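PDB 6B12: Tni2 from Pseudomonas fluorescens, which probably acts as the immunity protein that protects its own producer by binding and blocking Tne2, a toxic NAD(P)-degrading effector of the type VI secretion system. Local coordinates for residues Leu97-Gln102 and Phe126-Asp131; Ile57-Arg62 and Ile139-Gly144. One frame throughout, in Å; residues are numbered along the deposited sequence.

Contact 1 (Leu97-Gln102 and Phe126-Asp131)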
ATOM      1  N   LEU C  97      -3.941  17.782   0.362  1.00 22.21           N
ATOM      2  CA  LEU C  97      -3.351  17.957  -0.953  1.00 22.15           C
ATOM      3  C   LEU C  97      -4.316  18.682  -1.873  1.00 23.74           C
ATOM      4  O   LEU C  97      -5.534  18.467  -1.815  1.00 20.40           O
ATOM      5  CB  LEU C  97      -2.987  16.604  -1.562  1.00 26.36           C
ATOM      6  CG  LEU C  97      -2.069  15.754  -0.684  1.00 33.42           C
ATOM      7  CD1 LEU C  97      -1.725  14.420  -1.348  1.00 27.27           C
ATOM      8  CD2 LEU C  97      -0.833  16.544  -0.326  1.00 29.06           C
ATOM      9  N   LEU C  98      -3.758  19.540  -2.717  1.00 20.43           N
ATOM     10  CA  LEU C  98      -4.531  20.227  -3.739  1.00 21.40           C
ATOM     11  C   LEU C  98      -4.697  19.264  -4.899  1.00 27.84           C
ATOM     12  O   LEU C  98      -3.716  18.913  -5.570  1.00 27.44           O
ATOM     13  CB  LEU C  98      -3.838  21.502  -4.199  1.00 27.04           C
ATOM     14  CG  LEU C  98      -4.189  22.863  -3.624  1.00 37.86           C
ATOM     15  CD1 LEU C  98      -3.292  23.916  -4.276  1.00 37.21           C
ATOM     16  CD2 LEU C  98      -5.651  23.176  -3.857  1.00 33.02           C
ATOM     17  N   ILE C  99      -5.927  18.828  -5.134  1.00 26.06           N
ATOM     18  CA  ILE C  99      -6.240  17.907  -6.216  1.00 26.33           C
ATOM     19  C   ILE C  99      -7.390  18.518  -6.997  1.00 29.28           C
ATOM     20  O   ILE C  99      -8.476  18.735  -6.443  1.00 33.03           O
ATOM     21  CB  ILE C  99      -6.596  16.504  -5.693  1.00 24.66           C
ATOM     22  CG1 ILE C  99      -5.414  15.886  -4.946  1.00 25.59           C
ATOM     23  CG2 ILE C  99      -7.067  15.591  -6.829  1.00 31.47           C
ATOM     24  CD1 ILE C  99      -5.791  14.666  -4.131  1.00 29.72           C
ATOM     25  N   ASN C 100      -7.137  18.850  -8.262  1.00 30.73           N
ATOM     26  CA  ASN C 100      -8.138  19.471  -9.121  1.00 35.84           C
ATOM     27  C   ASN C 100      -8.725  20.727  -8.474  1.00 38.35           C
ATOM     28  O   ASN C 100      -9.943  20.943  -8.467  1.00 36.72           O
ATOM     29  CB  ASN C 100      -9.232  18.463  -9.476  1.00 36.95           C
ATOM     30  CG  ASN C 100     -10.138  18.952 -10.577  1.00 45.39           C
ATOM     31  OD1 ASN C 100      -9.729  19.737 -11.432  1.00 46.43           O
ATOM     32  ND2 ASN C 100     -11.390  18.503 -10.552  1.00 50.83           N
ATOM     33  N   GLY C 101      -7.853  21.561  -7.907  1.00 31.36           N
ATOM     34  CA  GLY C 101      -8.277  22.839  -7.353  1.00 26.25           C
ATOM     35  C   GLY C 101      -8.948  22.769  -5.994  1.00 27.16           C
ATOM     36  O   GLY C 101      -9.353  23.813  -5.460  1.00 29.46           O
ATOM     37  N   GLN C 102      -9.107  21.584  -5.428  1.00 27.61           N
ATOM     38  CA  GLN C 102      -9.774  21.414  -4.148  1.00 26.13           C
ATOM     39  C   GLN C 102      -8.761  20.944  -3.115  1.00 22.78           C
ATOM     40  O   GLN C 102      -7.926  20.092  -3.407  1.00 22.54           O
ATOM     41  CB  GLN C 102     -10.910  20.397  -4.264  1.00 31.93           C
ATOM     42  CG  GLN C 102     -11.943  20.749  -5.322  1.00 35.99           C
ATOM     43  CD  GLN C 102     -12.710  22.006  -4.974  1.00 46.06           C
ATOM     44  OE1 GLN C 102     -13.332  22.095  -3.915  1.00 49.22           O
ATOM     45  NE2 GLN C 102     -12.662  22.990  -5.860  1.00 51.53           N
ATOM     46  N   PHE C 126      -1.646   7.532  -1.212  1.00 18.67           N
ATOM     47  CA  PHE C 126      -2.478   8.439  -0.426  1.00 16.46           C
ATOM     48  C   PHE C 126      -3.938   8.103  -0.698  1.00 15.35           C
ATOM     49  O   PHE C 126      -4.341   8.014  -1.861  1.00 17.05           O
ATOM     50  CB  PHE C 126      -2.152   9.880  -0.849  1.00 16.35           C
ATOM     51  CG  PHE C 126      -3.055  10.962  -0.285  1.00 17.05           C
ATOM     52  CD1 PHE C 126      -2.732  11.606   0.899  1.00 22.53           C
ATOM     53  CD2 PHE C 126      -4.149  11.422  -1.012  1.00 19.32           C
ATOM     54  CE1 PHE C 126      -3.526  12.645   1.374  1.00 18.89           C
ATOM     55  CE2 PHE C 126      -4.942  12.462  -0.544  1.00 23.20           C
ATOM     56  CZ  PHE C 126      -4.644  13.070   0.644  1.00 20.03           C
ATOM     57  N   SER C 127      -4.710   7.865   0.372  1.00 16.63           N
ATOM     58  CA  SER C 127      -6.137   7.581   0.261  1.00 17.41           C
ATOM     59  C   SER C 127      -6.906   8.864   0.550  1.00 19.26           C
ATOM     60  O   SER C 127      -6.899   9.346   1.690  1.00 18.33           O
ATOM     61  CB  SER C 127      -6.539   6.466   1.229  1.00 26.06           C
ATOM     62  OG  SER C 127      -7.904   6.108   1.020  1.00 32.42           O
ATOM     63  N   ARG C 128      -7.579   9.400  -0.473  1.00 17.36           N
ATOM     64  CA  ARG C 128      -8.328  10.642  -0.316  1.00 18.27           C
ATOM     65  C   ARG C 128      -9.531  10.402   0.593  1.00 23.81           C
ATOM     66  O   ARG C 128     -10.283   9.457   0.395  1.00 23.26           O
ATOM     67  CB  ARG C 128      -8.785  11.148  -1.687  1.00 25.02           C
ATOM     68  CG  ARG C 128      -9.602  12.425  -1.647  1.00 23.35           C
ATOM     69  CD  ARG C 128      -9.653  13.065  -3.022  1.00 22.06           C
ATOM     70  NE  ARG C 128     -10.431  12.288  -3.993  1.00 25.21           N
ATOM     71  CZ  ARG C 128     -10.529  12.598  -5.285  1.00 27.00           C
ATOM     72  NH1 ARG C 128      -9.885  13.666  -5.772  1.00 23.75           N
ATOM     73  NH2 ARG C 128     -11.237  11.826  -6.092  1.00 28.19           N
ATOM     74  N   GLN C 129      -9.697  11.244   1.608  1.00 20.28           N
ATOM     75  CA  GLN C 129     -10.655  10.930   2.663  1.00 22.77           C
ATOM     76  C   GLN C 129     -12.083  10.863   2.137  1.00 29.69           C
ATOM     77  O   GLN C 129     -12.866  10.003   2.559  1.00 33.07           O
ATOM     78  CB  GLN C 129     -10.533  11.962   3.783  1.00 26.08           C
ATOM     79  CG  GLN C 129     -11.551  11.824   4.892  1.00 36.75           C
ATOM     80  CD  GLN C 129     -11.745  13.134   5.638  1.00 49.24           C
ATOM     81  OE1 GLN C 129     -10.861  13.579   6.371  1.00 49.70           O
ATOM     82  NE2 GLN C 129     -12.895  13.770   5.435  1.00 54.46           N
ATOM     83  N   ARG C 130     -12.437  11.730   1.188  1.00 24.56           N
ATOM     84  CA  ARG C 130     -13.855  11.877   0.881  1.00 32.88           C
ATOM     85  C   ARG C 130     -14.403  10.696   0.086  1.00 35.09           C
ATOM     86  O   ARG C 130     -15.596  10.384   0.194  1.00 36.40           O
ATOM     87  CB  ARG C 130     -14.107  13.198   0.152  1.00 37.10           C
ATOM     88  CG  ARG C 130     -13.929  13.174  -1.341  1.00 36.84           C
ATOM     89  CD  ARG C 130     -14.376  14.510  -1.938  1.00 40.93           C
ATOM     90  NE  ARG C 130     -13.542  14.886  -3.077  1.00 33.14           N
ATOM     91  CZ  ARG C 130     -13.739  14.438  -4.305  1.00 31.61           C
ATOM     92  NH1 ARG C 130     -14.749  13.617  -4.548  1.00 34.27           N
ATOM     93  NH2 ARG C 130     -12.937  14.821  -5.292  1.00 33.08           N
ATOM     94  N   ASP C 131     -13.559  10.009  -0.690  1.00 27.07           N
ATOM     95  CA  ASP C 131     -14.042   8.910  -1.513  1.00 27.41           C
ATOM     96  C   ASP C 131     -13.105   7.710  -1.540  1.00 26.66           C
ATOM     97  O   ASP C 131     -13.381   6.759  -2.285  1.00 28.11           O
ATOM     98  CB  ASP C 131     -14.302   9.378  -2.955  1.00 30.76           C
ATOM     99  CG  ASP C 131     -13.047   9.890  -3.659  1.00 31.65           C
ATOM    100  OD1 ASP C 131     -11.961   9.985  -3.033  1.00 26.48           O
ATOM    101  OD2 ASP C 131     -13.150  10.186  -4.864  1.00 31.85           O
TER
HETATM  102  O   HOH W   1     -10.339  16.882  -5.678  1.00 29.29           O
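Leu97 and Ile99 face Phe126 and Arg128 across a bend of one antiparallel sheet: the short axes of 97-99 and 126-128 come no closer than 10.8 Å and are turned 64° to each other, with strand 102-112 bonded between them, so direct contact between the two segments is made by side chains alone. Leu97 and Phe126 approach from opposite directions. The Phe126 chi1 of 172° carries CG away from the backbone N and presents one ring face to Leu97, whose CD1 sits over the middle of that face, 3.5 Å from the ring centroid and just 4° off the normal, a clean CH-pi contact. Ile99 continues the apolar layer more loosely, its CD1 reaching Phe126 CE2 at 4.3 Å. Tyr108 of the intervening strand meets the Phe126 ring edge-to-face.

Past the phenyl ring the chemistry turns polar. Arg128 bends at chi3, and its NH1 comes to 3.6 Å from Ile99 CG2, which lies at the edge of the guanidinium. The rest of that group is held by Asp131 in a side-on, two-nitrogen salt bridge: an almost straight bond from NE to OD1 of 2.9 Å, and one from NH2 to OD2 of 2.8 Å. The two bonds should fix the rotation of the guanidinium. Arg130 NH2 lies over its centre, 3.2 Å above the plane; the closeness of the two cations is probably offset by Asp131 and by Glu104, the salt-bridge partner of Arg130 NE. A water donates to Ile99 O at 2.7 Å and weakly accepts from Arg130 NH2, carrying the network across to the type I' turn of Ile99-Gln102. Altogether this is the concave side of a strongly curled antiparallel meander, lined by an apolar layer with a salt-bridge network next to it, beside the turn.

Contact 2 (Ile57-Arg62 and Ile139-Gly144)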
ATOM      1  N   ILE C  57      10.776   2.975   5.385  1.00 13.55           N
ATOM      2  CA  ILE C  57      11.637   2.632   4.259  1.00 12.77           C
ATOM      3  C   ILE C  57      12.864   3.525   4.309  1.00 14.85           C
ATOM      4  O   ILE C  57      12.846   4.620   4.879  1.00 14.15           O
ATOM      5  CB  ILE C  57      10.944   2.775   2.879  1.00 14.84           C
ATOM      6  CG1 ILE C  57      10.409   4.200   2.700  1.00 16.46           C
ATOM      7  CG2 ILE C  57       9.825   1.725   2.719  1.00 20.27           C
ATOM      8  CD1 ILE C  57      10.181   4.594   1.246  1.00 27.22           C
ATOM      9  N   VAL C  58      13.949   3.036   3.748  1.00 12.51           N
ATOM     10  CA  VAL C  58      15.107   3.887   3.504  1.00 12.90           C
ATOM     11  C   VAL C  58      14.944   4.494   2.116  1.00 12.00           C
ATOM     12  O   VAL C  58      14.769   3.771   1.132  1.00 15.80           O
ATOM     13  CB  VAL C  58      16.415   3.093   3.621  1.00 14.95           C
ATOM     14  CG1 VAL C  58      17.593   3.969   3.222  1.00 16.16           C
ATOM     15  CG2 VAL C  58      16.593   2.548   5.072  1.00 15.89           C
ATOM     16  N   VAL C  59      14.952   5.820   2.041  1.00 14.44           N
ATOM     17  CA  VAL C  59      14.870   6.493   0.739  1.00 14.70           C
ATOM     18  C   VAL C  59      16.097   6.103  -0.074  1.00 14.97           C
ATOM     19  O   VAL C  59      17.174   5.881   0.512  1.00 15.46           O
ATOM     20  CB  VAL C  59      14.783   8.014   0.955  1.00 16.06           C
ATOM     21  CG1 VAL C  59      14.698   8.789  -0.368  1.00 15.05           C
ATOM     22  CG2 VAL C  59      13.569   8.344   1.879  1.00 12.54           C
ATOM     23  N   PRO C  60      16.009   5.930  -1.399  1.00 19.19           N
ATOM     24  CA  PRO C  60      17.168   5.384  -2.126  1.00 17.62           C
ATOM     25  C   PRO C  60      18.416   6.257  -2.079  1.00 18.14           C
ATOM     26  O   PRO C  60      19.499   5.738  -2.389  1.00 18.72           O
ATOM     27  CB  PRO C  60      16.637   5.206  -3.554  1.00 17.06           C
ATOM     28  CG  PRO C  60      15.150   4.953  -3.325  1.00 19.07           C
ATOM     29  CD  PRO C  60      14.806   5.935  -2.239  1.00 16.55           C
ATOM     30  N   ASP C  61      18.329   7.505  -1.607  1.00 16.68           N
ATOM     31  CA  ASP C  61      19.537   8.298  -1.406  1.00 19.30           C
ATOM     32  C   ASP C  61      20.347   7.842  -0.189  1.00 18.36           C
ATOM     33  O   ASP C  61      21.443   8.361   0.023  1.00 17.47           O
ATOM     34  CB  ASP C  61      19.194   9.804  -1.316  1.00 14.91           C
ATOM     35  CG  ASP C  61      18.335  10.173  -0.104  1.00 15.32           C
ATOM     36  OD1 ASP C  61      18.183   9.368   0.830  1.00 15.71           O
ATOM     37  OD2 ASP C  61      17.797  11.298  -0.104  1.00 17.51           O
ATOM     38  N   ARG C  62      19.824   6.877   0.577  1.00 14.51           N
ATOM     39  CA  ARG C  62      20.478   6.305   1.761  1.00 15.05           C
ATOM     40  C   ARG C  62      20.836   7.361   2.793  1.00 18.05           C
ATOM     41  O   ARG C  62      21.763   7.175   3.592  1.00 16.17           O
ATOM     42  CB  ARG C  62      21.723   5.491   1.399  1.00 15.58           C
ATOM     43  CG  ARG C  62      21.513   4.465   0.320  1.00 22.51           C
ATOM     44  CD  ARG C  62      20.515   3.436   0.703  1.00 30.39           C
ATOM     45  NE  ARG C  62      20.920   2.676   1.890  1.00 33.05           N
ATOM     46  CZ  ARG C  62      20.205   1.672   2.386  1.00 30.26           C
ATOM     47  NH1 ARG C  62      19.077   1.313   1.779  1.00 26.84           N
ATOM     48  NH2 ARG C  62      20.607   1.034   3.487  1.00 24.47           N
ATOM     49  N   ILE C 139       7.628  12.237  -3.495  1.00 15.37           N
ATOM     50  CA  ILE C 139       8.126  13.184  -2.505  1.00 15.02           C
ATOM     51  C   ILE C 139       9.652  13.223  -2.599  1.00 14.74           C
ATOM     52  O   ILE C 139      10.287  12.174  -2.660  1.00 15.47           O
ATOM     53  CB  ILE C 139       7.672  12.776  -1.088  1.00 15.71           C
ATOM     54  CG1 ILE C 139       6.129  12.812  -1.013  1.00 16.15           C
ATOM     55  CG2 ILE C 139       8.288  13.688  -0.010  1.00 18.60           C
ATOM     56  CD1 ILE C 139       5.541  11.843   0.010  1.00 17.28           C
ATOM     57  N   ASP C 140      10.221  14.426  -2.631  1.00 14.21           N
ATOM     58  CA  ASP C 140      11.675  14.612  -2.647  1.00 17.21           C
ATOM     59  C   ASP C 140      12.154  14.675  -1.204  1.00 15.61           C
ATOM     60  O   ASP C 140      11.964  15.689  -0.520  1.00 17.74           O
ATOM     61  CB  ASP C 140      12.029  15.893  -3.397  1.00 14.55           C
ATOM     62  CG  ASP C 140      13.531  16.132  -3.503  1.00 15.50           C
ATOM     63  OD1 ASP C 140      14.327  15.310  -2.997  1.00 15.73           O
ATOM     64  OD2 ASP C 140      13.875  17.162  -4.119  1.00 19.38           O
ATOM     65  N   ALA C 141      12.780  13.599  -0.732  1.00 14.85           N
ATOM     66  CA  ALA C 141      13.256  13.601   0.650  1.00 15.34           C
ATOM     67  C   ALA C 141      14.356  14.619   0.894  1.00 16.34           C
ATOM     68  O   ALA C 141      14.601  14.961   2.054  1.00 18.83           O
ATOM     69  CB  ALA C 141      13.789  12.214   1.068  1.00 16.22           C
ATOM     70  N   SER C 142      15.081  15.049  -0.147  1.00 17.77           N
ATOM     71  CA  SER C 142      16.155  16.002   0.086  1.00 18.45           C
ATOM     72  C   SER C 142      15.622  17.392   0.419  1.00 25.83           C
ATOM     73  O   SER C 142      16.365  18.214   0.966  1.00 22.86           O
ATOM     74  CB  SER C 142      17.096  16.055  -1.132  1.00 15.42           C
ATOM     75  OG  SER C 142      16.452  16.663  -2.234  1.00 17.50           O
ATOM     76  N   THR C 143      14.347  17.671   0.130  1.00 17.28           N
ATOM     77  CA  THR C 143      13.748  18.947   0.463  1.00 20.35           C
ATOM     78  C   THR C 143      12.552  18.805   1.365  1.00 24.13           C
ATOM     79  O   THR C 143      12.128  19.803   1.961  1.00 25.03           O
ATOM     80  CB  THR C 143      13.301  19.682  -0.799  1.00 21.13           C
ATOM     81  OG1 THR C 143      12.297  18.905  -1.459  1.00 17.90           O
ATOM     82  CG2 THR C 143      14.502  19.879  -1.724  1.00 24.04           C
ATOM     83  N   GLY C 144      11.999  17.603   1.479  1.00 20.27           N
ATOM     84  CA  GLY C 144      10.806  17.414   2.264  1.00 19.11           C
ATOM     85  C   GLY C 144       9.546  17.852   1.564  1.00 21.48           C
ATOM     86  O   GLY C 144       8.500  17.957   2.221  1.00 28.53           O
TER
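Val59 meets Ala141 with both methyl groups: CG1 stands anti to the backbone N (chi1 180°) and CG2 anti to the carbonyl carbon, which turns both methyls to the same side, against the Ala141 methyl. Asp61, whose chi1 is 65°, brings its carboxylate loosely alongside that methyl. Two antiparallel sheets of the fold are joined here, each through a turn at the end of a strand: a type I turn, Val59 to Arg62, after edge strand 54-58, and an Asx turn that starts at Asp140, the last residue of strand 134-140.

The fit is small and apolar. Ala141 CB lies 3.8 Å from Val59 CG1 and 4.0 Å from Val59 CG2, while the backbones stay apart, Val59 CA and Ala141 CA being 7.3 Å from each other. No hydrogen bond crosses. Phe122 touches both Val59 and Ala141, as does His64, and Val82 packs on Ala141, so the alanine methyl is embedded between side chains of both sheets. Asp61 OD2 comes to 4.3 Å from Ala141 CB, but its polar partner is His64 ND1; OD1 accepts from the backbone N of Gln63, and the carboxylate is thus tied to its own hairpin rather than to the opposite turn.

Each turn is braced from within. Arg62 N returns to Val59 O at 2.8 Å. In the other, Asp140 O accepts from the backbone N of both Thr143 and Gly144, which closes the turn around Ala141, whose CB points toward Val59. The Asp140 carboxylate makes the Asx turn, and its OD1 is also bonded to Ser120 OG. On this oxygen, Ser142 N arrives at 3.0 Å from 51° above the carboxylate plane, while Ser142 OG donates at 2.6 Å on the syn side, both from the same face.

Overall arrangement
The two contacts share the sheet in which strands 121-128 and 134-140 are neighbours, yet their centres lie 23 Å apart and their nearest atoms about 8 Å, without touching. Contact 1 stays within that sheet, joining its edge strand 96-99 to 121-128 about 19 Å from the centre of the chain; contact 2, at about 10 Å, ties the same sheet to the one that begins with 54-58. Both are mainly buried where they touch. Contact 1 is the larger, mixing one aromatic ring and aliphatic side chains with an arginine-aspartate network, whereas contact 2 rests on three methyl groups, its carboxylates bonded to the turns, His64 and Ser120.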